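VP5 (Halorubrum pleomorphic virus 6, PDB 6QGL) is an envelope protein of a haloarchaeal pleomorphic virus that probably fuses the viral envelope with the membrane of its host cell. Local coordinates at residues A[60-64]-A[65-69]; A[114-117]-A[118-122]; A[129-132]-A[133-137]; A[143-146]-A[147-151]. One frame throughout, in Å; residues are numbered along the deposited sequence.

Contact 1: residues A[60-64]-A[65-69]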
loop_
_atom_site.group_PDB
_atom_site.type_symbol
_atom_site.label_atom_id
_atom_site.label_comp_id
_atom_site.label_asym_id
_atom_site.label_seq_id
_atom_site.Cartn_x
_atom_site.Cartn_y
_atom_site.Cartn_z
ATOM N N ASN A 60 -6.054 -1.779 -2.524
ATOM C CA ASN A 60 -4.852 -2.260 -3.207
ATOM C C ASN A 60 -4.014 -1.075 -3.679
ATOM O O ASN A 60 -2.802 -1.062 -3.453
ATOM C CB ASN A 60 -5.229 -3.171 -4.387
ATOM C CG ASN A 60 -4.088 -3.488 -5.327
ATOM O OD1 ASN A 60 -3.145 -4.212 -4.984
ATOM N ND2 ASN A 60 -4.150 -2.944 -6.535
ATOM N N ASN A 61 -4.663 -0.076 -4.313
ATOM C CA ASN A 61 -4.004 1.127 -4.822
ATOM C C ASN A 61 -3.421 1.979 -3.692
ATOM O O ASN A 61 -2.329 2.520 -3.861
ATOM C CB ASN A 61 -4.940 1.938 -5.724
ATOM C CG ASN A 61 -5.288 1.276 -7.044
ATOM O OD1 ASN A 61 -4.692 0.279 -7.469
ATOM N ND2 ASN A 61 -6.283 1.820 -7.726
ATOM N N GLN A 62 -4.123 2.053 -2.527
ATOM C CA GLN A 62 -3.660 2.782 -1.338
ATOM C C GLN A 62 -2.369 2.139 -0.816
ATOM O O GLN A 62 -1.360 2.822 -0.670
ATOM C CB GLN A 62 -4.721 2.797 -0.210
ATOM C CG GLN A 62 -5.985 3.638 -0.449
ATOM C CD GLN A 62 -5.777 5.119 -0.676
ATOM O OE1 GLN A 62 -4.946 5.775 -0.037
ATOM N NE2 GLN A 62 -6.561 5.683 -1.584
ATOM N N SER A 63 -2.388 0.811 -0.610
ATOM C CA SER A 63 -1.243 0.055 -0.102
ATOM C C SER A 63 -0.010 0.069 -1.006
ATOM O O SER A 63 1.096 0.015 -0.475
ATOM C CB SER A 63 -1.643 -1.378 0.223
ATOM O OG SER A 63 -2.073 -2.086 -0.927
ATOM N N THR A 64 -0.173 0.146 -2.341
ATOM C CA THR A 64 0.989 0.115 -3.238
ATOM C C THR A 64 1.427 1.499 -3.749
ATOM O O THR A 64 2.488 1.964 -3.341
ATOM C CB THR A 64 0.786 -0.880 -4.396
ATOM O OG1 THR A 64 -0.332 -0.470 -5.182
ATOM C CG2 THR A 64 0.594 -2.314 -3.914
ATOM N N MET A 65 0.609 2.170 -4.577
ATOM C CA MET A 65 0.978 3.437 -5.224
ATOM C C MET A 65 0.608 4.720 -4.478
ATOM O O MET A 65 1.477 5.555 -4.230
ATOM C CB MET A 65 0.397 3.503 -6.654
ATOM C CG MET A 65 0.404 2.177 -7.392
ATOM S SD MET A 65 2.035 1.707 -8.002
ATOM C CE MET A 65 1.787 -0.019 -8.302
ATOM N N VAL A 66 -0.681 4.878 -4.158
ATOM C CA VAL A 66 -1.330 6.056 -3.583
ATOM C C VAL A 66 -0.807 6.490 -2.186
ATOM O O VAL A 66 -0.569 7.685 -2.004
ATOM C CB VAL A 66 -2.873 5.842 -3.576
ATOM C CG1 VAL A 66 -3.610 7.019 -2.950
ATOM C CG2 VAL A 66 -3.404 5.569 -4.987
ATOM N N ASP A 67 -0.668 5.564 -1.213
ATOM C CA ASP A 67 -0.278 5.915 0.166
ATOM C C ASP A 67 1.201 5.726 0.540
ATOM O O ASP A 67 1.530 5.829 1.726
ATOM C CB ASP A 67 -1.153 5.154 1.180
ATOM C CG ASP A 67 -2.299 5.941 1.779
ATOM O OD1 ASP A 67 -2.274 7.190 1.694
ATOM O OD2 ASP A 67 -3.212 5.312 2.350
ATOM N N ASN A 68 2.091 5.479 -0.428
ATOM C CA ASN A 68 3.511 5.292 -0.112
ATOM C C ASN A 68 4.372 6.480 -0.585
ATOM O O ASN A 68 5.460 6.297 -1.130
ATOM C CB ASN A 68 4.001 3.934 -0.641
ATOM C CG ASN A 68 3.429 2.730 0.081
ATOM O OD1 ASN A 68 3.229 1.666 -0.506
ATOM N ND2 ASN A 68 3.161 2.857 1.373
ATOM N N GLN A 69 3.870 7.704 -0.349
ATOM C CA GLN A 69 4.499 8.969 -0.749
ATOM C C GLN A 69 5.838 9.256 -0.071
ATOM O O GLN A 69 6.774 9.688 -0.745
ATOM C CB GLN A 69 3.535 10.140 -0.506
ATOM C CG GLN A 69 2.254 10.071 -1.326
ATOM C CD GLN A 69 1.163 10.914 -0.720
ATOM O OE1 GLN A 69 0.713 10.683 0.409
ATOM N NE2 GLN A 69 0.703 11.907 -1.462
#
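Gln62 reaches along the helix end to Val66 and Asp67. Its CG sits beside the backbone N (chi1 -70°), and the chain then bends at chi2 (-60°), which turns the amide toward these two residues. CB passes 3.9 Å from Asp67 OD2. Further out, CD lies 3.7 Å from Val66 CG1. At the tip, NE2 is 3.5 Å from Val66 CG1, but its hydrogen bond goes to Glu231 on helix 229-257. OE1 faces the Asp67 carboxylate; the two planes are 74° apart. OE1 and the carboxylate oxygens are all acceptors, so no hydrogen bond joins them. Asp67 OD1 also makes a long, weak ion pair with Lys444.

The backbone here is the last turn of helix 43-66, widened into a pi-type turn. Val66 N bonds to Asn61 O at 2.9 Å, and Asp67 N bonds to Gln62 O at 2.9 Å. Both span five residues instead of four. Asp67 is the first residue to leave helical geometry. Asn61 ND2 bonds to Thr126 of helix 97-140, while its CB lies 4.0 Å from Val66 CG2. Thr64 OG1 turns back to Asn60 O at 3.1 Å, where Thr64 N comes from the opposite face of the carbonyl.

Contact 2: residues A[114-117]-A[118-122]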
loop_
_atom_site.group_PDB
_atom_site.type_symbol
_atom_site.label_atom_id
_atom_site.label_comp_id
_atom_site.label_asym_id
_atom_site.label_seq_id
_atom_site.Cartn_x
_atom_site.Cartn_y
_atom_site.Cartn_z
ATOM N N THR A 114 10.960 1.341 -15.174
ATOM C CA THR A 114 10.366 0.298 -14.338
ATOM C C THR A 114 9.353 0.886 -13.349
ATOM O O THR A 114 8.211 0.430 -13.322
ATOM C CB THR A 114 11.475 -0.532 -13.674
ATOM O OG1 THR A 114 12.310 -1.062 -14.701
ATOM C CG2 THR A 114 10.938 -1.670 -12.822
ATOM N N VAL A 115 9.763 1.915 -12.578
ATOM C CA VAL A 115 8.941 2.596 -11.572
ATOM C C VAL A 115 7.709 3.235 -12.222
ATOM O O VAL A 115 6.592 2.999 -11.758
ATOM C CB VAL A 115 9.786 3.600 -10.720
ATOM C CG1 VAL A 115 8.909 4.402 -9.764
ATOM C CG2 VAL A 115 10.884 2.882 -9.948
ATOM N N ARG A 116 7.909 3.998 -13.318
ATOM C CA ARG A 116 6.817 4.655 -14.039
ATOM C C ARG A 116 5.861 3.665 -14.675
ATOM O O ARG A 116 4.653 3.819 -14.502
ATOM C CB ARG A 116 7.338 5.645 -15.081
ATOM C CG ARG A 116 7.878 6.914 -14.471
ATOM C CD ARG A 116 7.872 8.043 -15.473
ATOM N NE ARG A 116 8.655 9.162 -14.970
ATOM C CZ ARG A 116 8.170 10.170 -14.255
ATOM N NH1 ARG A 116 6.870 10.234 -13.977
ATOM N NH2 ARG A 116 8.974 11.124 -13.819
ATOM N N THR A 117 6.390 2.642 -15.383
ATOM C CA THR A 117 5.588 1.596 -16.031
ATOM C C THR A 117 4.694 0.906 -15.003
ATOM O O THR A 117 3.505 0.762 -15.267
ATOM C CB THR A 117 6.467 0.621 -16.843
ATOM O OG1 THR A 117 7.147 1.351 -17.862
ATOM C CG2 THR A 117 5.672 -0.494 -17.500
ATOM N N ASN A 118 5.244 0.541 -13.820
ATOM C CA ASN A 118 4.475 -0.102 -12.746
ATOM C C ASN A 118 3.343 0.786 -12.253
ATOM O O ASN A 118 2.219 0.308 -12.089
ATOM C CB ASN A 118 5.377 -0.488 -11.576
ATOM C CG ASN A 118 6.350 -1.593 -11.872
ATOM O OD1 ASN A 118 6.252 -2.326 -12.867
ATOM N ND2 ASN A 118 7.327 -1.720 -11.006
ATOM N N PHE A 119 3.642 2.079 -12.043
ATOM C CA PHE A 119 2.693 3.084 -11.585
ATOM C C PHE A 119 1.557 3.282 -12.599
ATOM O O PHE A 119 0.390 3.183 -12.216
ATOM C CB PHE A 119 3.425 4.403 -11.272
ATOM C CG PHE A 119 2.543 5.535 -10.812
ATOM C CD1 PHE A 119 1.954 5.514 -9.552
ATOM C CD2 PHE A 119 2.318 6.636 -11.630
ATOM C CE1 PHE A 119 1.129 6.559 -9.132
ATOM C CE2 PHE A 119 1.505 7.689 -11.202
ATOM C CZ PHE A 119 0.920 7.644 -9.955
ATOM N N TYR A 120 1.892 3.513 -13.890
ATOM C CA TYR A 120 0.887 3.701 -14.943
ATOM C C TYR A 120 0.113 2.426 -15.254
ATOM O O TYR A 120 -1.060 2.514 -15.618
ATOM C CB TYR A 120 1.492 4.294 -16.225
ATOM C CG TYR A 120 2.231 5.600 -16.041
ATOM C CD1 TYR A 120 1.726 6.603 -15.219
ATOM C CD2 TYR A 120 3.407 5.856 -16.740
ATOM C CE1 TYR A 120 2.405 7.806 -15.047
ATOM C CE2 TYR A 120 4.091 7.058 -16.581
ATOM C CZ TYR A 120 3.584 8.030 -15.737
ATOM O OH TYR A 120 4.259 9.211 -15.580
ATOM N N LYS A 121 0.753 1.246 -15.092
ATOM C CA LYS A 121 0.112 -0.054 -15.301
ATOM C C LYS A 121 -1.043 -0.248 -14.319
ATOM O O LYS A 121 -2.104 -0.712 -14.736
ATOM C CB LYS A 121 1.121 -1.209 -15.182
ATOM C CG LYS A 121 1.544 -1.795 -16.526
ATOM C CD LYS A 121 2.843 -2.598 -16.454
ATOM C CE LYS A 121 2.725 -3.983 -15.858
ATOM N NZ LYS A 121 4.063 -4.544 -15.530
ATOM N N SER A 122 -0.852 0.139 -13.033
ATOM C CA SER A 122 -1.886 0.018 -11.999
ATOM C C SER A 122 -3.051 0.987 -12.224
ATOM O O SER A 122 -4.190 0.635 -11.907
ATOM C CB SER A 122 -1.301 0.147 -10.595
ATOM O OG SER A 122 -1.084 1.494 -10.213
#
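The Arg116 and Tyr120 side chains run side by side off helix 97-140, with the guanidinium and ring planes 23° apart. The hydroxyl of Tyr120 meets the guanidinium at its edge, tilted 22° out of the guanidinium plane. Arg116 NH1 donates to Tyr120 OH at 3.2 Å, with a bent N-H...O angle of 142°. Arg116 CB touches ring atom Tyr120 CE2 at 3.8 Å, and Arg116 O comes to the ring obliquely. This is an i to i+4 pair on one long alpha helix, and four successive i to i+4 backbone bonds, from Asn118 N to Lys121 N, hold this part of the helix. The straightest is Tyr120 N to Arg116 O, 2.8 Å.

The arginine chain is extended from CG to NE, which carries its head out to the neighbouring helix 229-257. There NH2 forms a salt bridge with Asp240, while NE pairs with Glu112 one turn back. Tyr120 OH also bonds to Glu236. The hydroxyl thus links the arginine to a third acid, and the pair ties two helices together.

The Asn118 amide stands next to Thr114, with ND2 4.0 Å from Thr114 CG2. Its polar ends serve the N-terminal part of the chain: ND2 bonds to Arg27 O and Trp24 O, OD1 to Phe29 N. On the partly exposed side, Thr117 CG2 rests 3.7 Å from Lys121 CD.

Contact 3: residues A[129-132]-A[133-137]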
loop_
_atom_site.group_PDB
_atom_site.type_symbol
_atom_site.label_atom_id
_atom_site.label_comp_id
_atom_site.label_asym_id
_atom_site.label_seq_id
_atom_site.Cartn_x
_atom_site.Cartn_y
_atom_site.Cartn_z
ATOM N N GLU A 129 -10.872 -1.805 -15.343
ATOM C CA GLU A 129 -11.815 -2.482 -14.456
ATOM C C GLU A 129 -13.122 -1.708 -14.418
ATOM O O GLU A 129 -14.174 -2.321 -14.580
ATOM C CB GLU A 129 -11.229 -2.638 -13.045
ATOM C CG GLU A 129 -12.104 -3.409 -12.073
ATOM C CD GLU A 129 -11.528 -3.499 -10.676
ATOM O OE1 GLU A 129 -11.316 -2.434 -10.051
ATOM O OE2 GLU A 129 -11.287 -4.634 -10.206
ATOM N N LEU A 130 -13.059 -0.365 -14.248
ATOM C CA LEU A 130 -14.252 0.485 -14.236
ATOM C C LEU A 130 -15.058 0.289 -15.518
ATOM O O LEU A 130 -16.273 0.130 -15.436
ATOM C CB LEU A 130 -13.917 1.972 -14.003
ATOM C CG LEU A 130 -15.099 2.968 -14.021
ATOM C CD1 LEU A 130 -16.158 2.621 -12.976
ATOM C CD2 LEU A 130 -14.626 4.377 -13.820
ATOM N N GLU A 131 -14.373 0.233 -16.681
ATOM C CA GLU A 131 -15.008 -0.010 -17.975
ATOM C C GLU A 131 -15.683 -1.382 -18.007
ATOM O O GLU A 131 -16.818 -1.484 -18.477
ATOM C CB GLU A 131 -13.992 0.128 -19.123
ATOM C CG GLU A 131 -14.602 0.010 -20.517
ATOM C CD GLU A 131 -15.644 1.048 -20.901
ATOM O OE1 GLU A 131 -15.740 2.088 -20.214
ATOM O OE2 GLU A 131 -16.364 0.824 -21.899
ATOM N N ALA A 132 -14.996 -2.424 -17.487
ATOM C CA ALA A 132 -15.527 -3.790 -17.427
ATOM C C ALA A 132 -16.759 -3.850 -16.518
ATOM O O ALA A 132 -17.719 -4.552 -16.841
ATOM C CB ALA A 132 -14.459 -4.757 -16.939
ATOM N N MET A 133 -16.736 -3.087 -15.402
ATOM C CA MET A 133 -17.840 -2.984 -14.443
ATOM C C MET A 133 -19.011 -2.238 -15.086
ATOM O O MET A 133 -20.158 -2.655 -14.928
ATOM C CB MET A 133 -17.385 -2.287 -13.149
ATOM C CG MET A 133 -16.427 -3.119 -12.317
ATOM S SD MET A 133 -16.246 -2.543 -10.610
ATOM C CE MET A 133 -15.157 -1.153 -10.837
ATOM N N THR A 134 -18.709 -1.164 -15.852
ATOM C CA THR A 134 -19.688 -0.357 -16.586
ATOM C C THR A 134 -20.396 -1.230 -17.627
ATOM O O THR A 134 -21.627 -1.215 -17.688
ATOM C CB THR A 134 -19.016 0.882 -17.197
ATOM O OG1 THR A 134 -18.407 1.638 -16.154
ATOM C CG2 THR A 134 -19.993 1.770 -17.955
ATOM N N GLN A 135 -19.624 -2.022 -18.405
ATOM C CA GLN A 135 -20.160 -2.931 -19.420
ATOM C C GLN A 135 -21.112 -3.963 -18.824
ATOM O O GLN A 135 -22.125 -4.275 -19.448
ATOM C CB GLN A 135 -19.039 -3.614 -20.219
ATOM C CG GLN A 135 -18.373 -2.712 -21.266
ATOM C CD GLN A 135 -19.290 -2.230 -22.377
ATOM O OE1 GLN A 135 -20.232 -2.911 -22.805
ATOM N NE2 GLN A 135 -19.023 -1.035 -22.881
ATOM N N THR A 136 -20.801 -4.462 -17.602
ATOM C CA THR A 136 -21.620 -5.420 -16.850
ATOM C C THR A 136 -22.972 -4.787 -16.503
ATOM O O THR A 136 -24.001 -5.384 -16.805
ATOM C CB THR A 136 -20.843 -5.962 -15.636
ATOM O OG1 THR A 136 -19.749 -6.746 -16.107
ATOM C CG2 THR A 136 -21.696 -6.821 -14.721
ATOM N N VAL A 137 -22.965 -3.566 -15.919
ATOM C CA VAL A 137 -24.164 -2.796 -15.552
ATOM C C VAL A 137 -25.053 -2.572 -16.785
ATOM O O VAL A 137 -26.267 -2.766 -16.699
ATOM C CB VAL A 137 -23.790 -1.476 -14.813
ATOM C CG1 VAL A 137 -24.988 -0.545 -14.647
ATOM C CG2 VAL A 137 -23.160 -1.773 -13.461
#
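Residues 129-132 and 133-137 form two successive turns of one regular alpha helix. Met133 N bonds to Glu129 O at 2.8 Å, and Gln135 N bonds to Glu131 O at 2.9 Å. The carbonyls of Leu130 and Ala132 each accept twice. Leu130 O takes Thr134 N and, at 2.7 Å, Thr134 OG1. The hydroxyl stands 42° above the carbonyl plane, so it does not use a lone pair. Ala132 O also takes two donors from Thr136, N and, at 3.1 Å, OG1, but here the hydroxyl lies nearer the carbonyl plane and the two come from opposite faces. In both threonines OG1 lies beside the backbone N, which lets it fold back over the preceding turn.

This is the last part of the long helix 97-140, packed antiparallel to helix 43-66 and against the short helix 145-148. Met133 is buried against helix 43-66. Its chain bends at the sulfur and brings CE to 4.0 Å from Glu129 CG and 3.9 Å from Leu130 CA. Leu50 and Val54 of helix 43-66 and Ile148 also touch this side chain. The Glu129 chain extends past the methionine to a salt bridge with Arg57.

On the other side Glu131 and Gln135 run side by side. Gln135 NE2 gives Glu131 OE2 a weak hydrogen bond, 3.4 Å long but nearly straight at 174°. The carboxylate and amide planes are turned 52° from each other. Glu131 OE1 has firmer partners, Asn166 ND2 and Ser164 OG, which join the helix to the start of strand 166-174 and the loop before it.

Contact 4: residues A[143-146]-A[147-151]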
loop_
_atom_site.group_PDB
_atom_site.type_symbol
_atom_site.label_atom_id
_atom_site.label_comp_id
_atom_site.label_asym_id
_atom_site.label_seq_id
_atom_site.Cartn_x
_atom_site.Cartn_y
_atom_site.Cartn_z
ATOM N N VAL A 143 -29.430 -2.610 -12.984
ATOM C CA VAL A 143 -28.642 -1.643 -12.204
ATOM C C VAL A 143 -28.370 -0.422 -13.089
ATOM O O VAL A 143 -28.045 -0.578 -14.267
ATOM C CB VAL A 143 -27.326 -2.275 -11.652
ATOM C CG1 VAL A 143 -26.526 -1.278 -10.819
ATOM C CG2 VAL A 143 -27.615 -3.525 -10.832
ATOM N N GLY A 144 -28.535 0.771 -12.527
ATOM C CA GLY A 144 -28.291 2.009 -13.253
ATOM C C GLY A 144 -26.820 2.367 -13.305
ATOM O O GLY A 144 -26.054 1.988 -12.411
ATOM N N LEU A 145 -26.423 3.113 -14.353
ATOM C CA LEU A 145 -25.053 3.589 -14.542
ATOM C C LEU A 145 -24.645 4.545 -13.431
ATOM O O LEU A 145 -23.463 4.611 -13.094
ATOM C CB LEU A 145 -24.884 4.274 -15.902
ATOM C CG LEU A 145 -24.805 3.369 -17.124
ATOM C CD1 LEU A 145 -24.995 4.164 -18.377
ATOM C CD2 LEU A 145 -23.478 2.639 -17.195
ATOM N N SER A 146 -25.628 5.256 -12.837
ATOM C CA SER A 146 -25.436 6.181 -11.718
ATOM C C SER A 146 -24.828 5.472 -10.501
ATOM O O SER A 146 -24.257 6.134 -9.633
ATOM C CB SER A 146 -26.758 6.839 -11.336
ATOM O OG SER A 146 -27.703 5.882 -10.887
ATOM N N TYR A 147 -24.941 4.132 -10.443
ATOM C CA TYR A 147 -24.376 3.355 -9.350
ATOM C C TYR A 147 -22.858 3.174 -9.482
ATOM O O TYR A 147 -22.148 3.282 -8.478
ATOM C CB TYR A 147 -25.075 1.985 -9.197
ATOM C CG TYR A 147 -24.567 1.218 -7.994
ATOM C CD1 TYR A 147 -25.067 1.471 -6.720
ATOM C CD2 TYR A 147 -23.516 0.310 -8.114
ATOM C CE1 TYR A 147 -24.553 0.821 -5.599
ATOM C CE2 TYR A 147 -22.991 -0.341 -7.000
ATOM C CZ TYR A 147 -23.521 -0.090 -5.745
ATOM O OH TYR A 147 -23.028 -0.743 -4.645
ATOM N N ILE A 148 -22.375 2.856 -10.701
ATOM C CA ILE A 148 -20.972 2.542 -10.988
ATOM C C ILE A 148 -20.157 3.741 -11.543
ATOM O O ILE A 148 -18.944 3.791 -11.327
ATOM C CB ILE A 148 -20.903 1.280 -11.907
ATOM C CG1 ILE A 148 -19.496 0.630 -11.913
ATOM C CG2 ILE A 148 -21.417 1.540 -13.333
ATOM C CD1 ILE A 148 -19.032 0.036 -10.573
ATOM N N THR A 149 -20.798 4.677 -12.259
ATOM C CA THR A 149 -20.104 5.852 -12.790
ATOM C C THR A 149 -20.794 7.116 -12.292
ATOM O O THR A 149 -21.743 7.593 -12.919
ATOM C CB THR A 149 -19.949 5.805 -14.324
ATOM O OG1 THR A 149 -21.234 5.733 -14.937
ATOM C CG2 THR A 149 -19.050 4.675 -14.808
ATOM N N ASP A 150 -20.346 7.628 -11.136
ATOM C CA ASP A 150 -20.876 8.860 -10.550
ATOM C C ASP A 150 -19.744 9.867 -10.408
ATOM O O ASP A 150 -18.856 9.696 -9.569
ATOM C CB ASP A 150 -21.587 8.610 -9.203
ATOM C CG ASP A 150 -22.207 9.842 -8.551
ATOM O OD1 ASP A 150 -22.142 10.940 -9.156
ATOM O OD2 ASP A 150 -22.759 9.707 -7.442
ATOM N N PHE A 151 -19.779 10.909 -11.244
ATOM C CA PHE A 151 -18.761 11.957 -11.257
ATOM C C PHE A 151 -19.308 13.266 -10.692
ATOM O O PHE A 151 -18.627 14.288 -10.735
ATOM C CB PHE A 151 -18.137 12.093 -12.667
ATOM C CG PHE A 151 -17.366 10.840 -13.043
ATOM C CD1 PHE A 151 -18.032 9.692 -13.465
ATOM C CD2 PHE A 151 -15.992 10.766 -12.851
ATOM C CE1 PHE A 151 -17.332 8.516 -13.747
ATOM C CE2 PHE A 151 -15.292 9.590 -13.132
ATOM C CZ PHE A 151 -15.970 8.470 -13.565
#
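Leu145 O is gripped by three donors. Thr149 N lies nearly along the C=O axis at 2.8 Å. Thr149 OG1 comes in at 3.1 Å, well above the carbonyl plane. Ile148 N adds a weak third bond of 3.2 Å. The threonine hydroxyl reaches the carbonyl because chi1 of 59° sets OG1 between the backbone N and the carbonyl carbon.

At the start of the turn, Tyr147 N bonds to Gly144 O at 3.1 Å, a bond spanning three residues. The arrangement is a single, weakly bonded helical turn, residues 145-148, that follows helix 97-140 in the chain. It does not continue: Thr149 and Asp150 are extended. Asn219 receives the chain here, with ND2 on Ile148 O and OD1 on Asp150 N, and Asp150 pairs by its backbone with Thr220 of strand 219-221. Asp150 OD1 holds Gly152 N.

Side-chain packing holds the turn together and joins it to its neighbours. Val143 CG1 touches Tyr147 CB at 3.9 Å, and the two side chains cross at a slant. Tyr147 CG is anti to the backbone N (chi1 -175°), and its ring leads away from residues 143-146 toward helix 43-66, where OH makes a weak hydrogen bond to Arg47 O. Ile148 packs on Leu50 of the same helix and on Val137. Leu145 packs on Thr134 and Ile138 of helix 97-140 and on Phe156 and Leu159.

Both N and OG1 of Thr149 spend their protons on one carbonyl at the end of the turn, and Ile148 O and Asp150 N are left to Asn219.

How the contacts relate
The four contacts form two touching pairs: contact 1 on helix 43-66 with contact 2 on the antiparallel helix 97-140, and contact 3, also on helix 97-140, with contact 4 on the short helix 145-148. Contacts 1 and 2 have centres 12 Å apart, with Met65 CG 3.3 Å from Ser122 OG. Trp232 of helix 229-257 meets both, through Asn61 and Phe119. Contacts 3 and 4 have centres 10 Å apart, with Thr134 OG1 3.4 Å from Thr149 CG2. Contacts 2 and 3 are 23 Å apart between centres. Leu50 of helix 43-66 reaches contacts 3 and 4 alike. Contact 1 is nearest the centre of the chain, about 4 Å from it, and contact 4 farthest, about 27 Å.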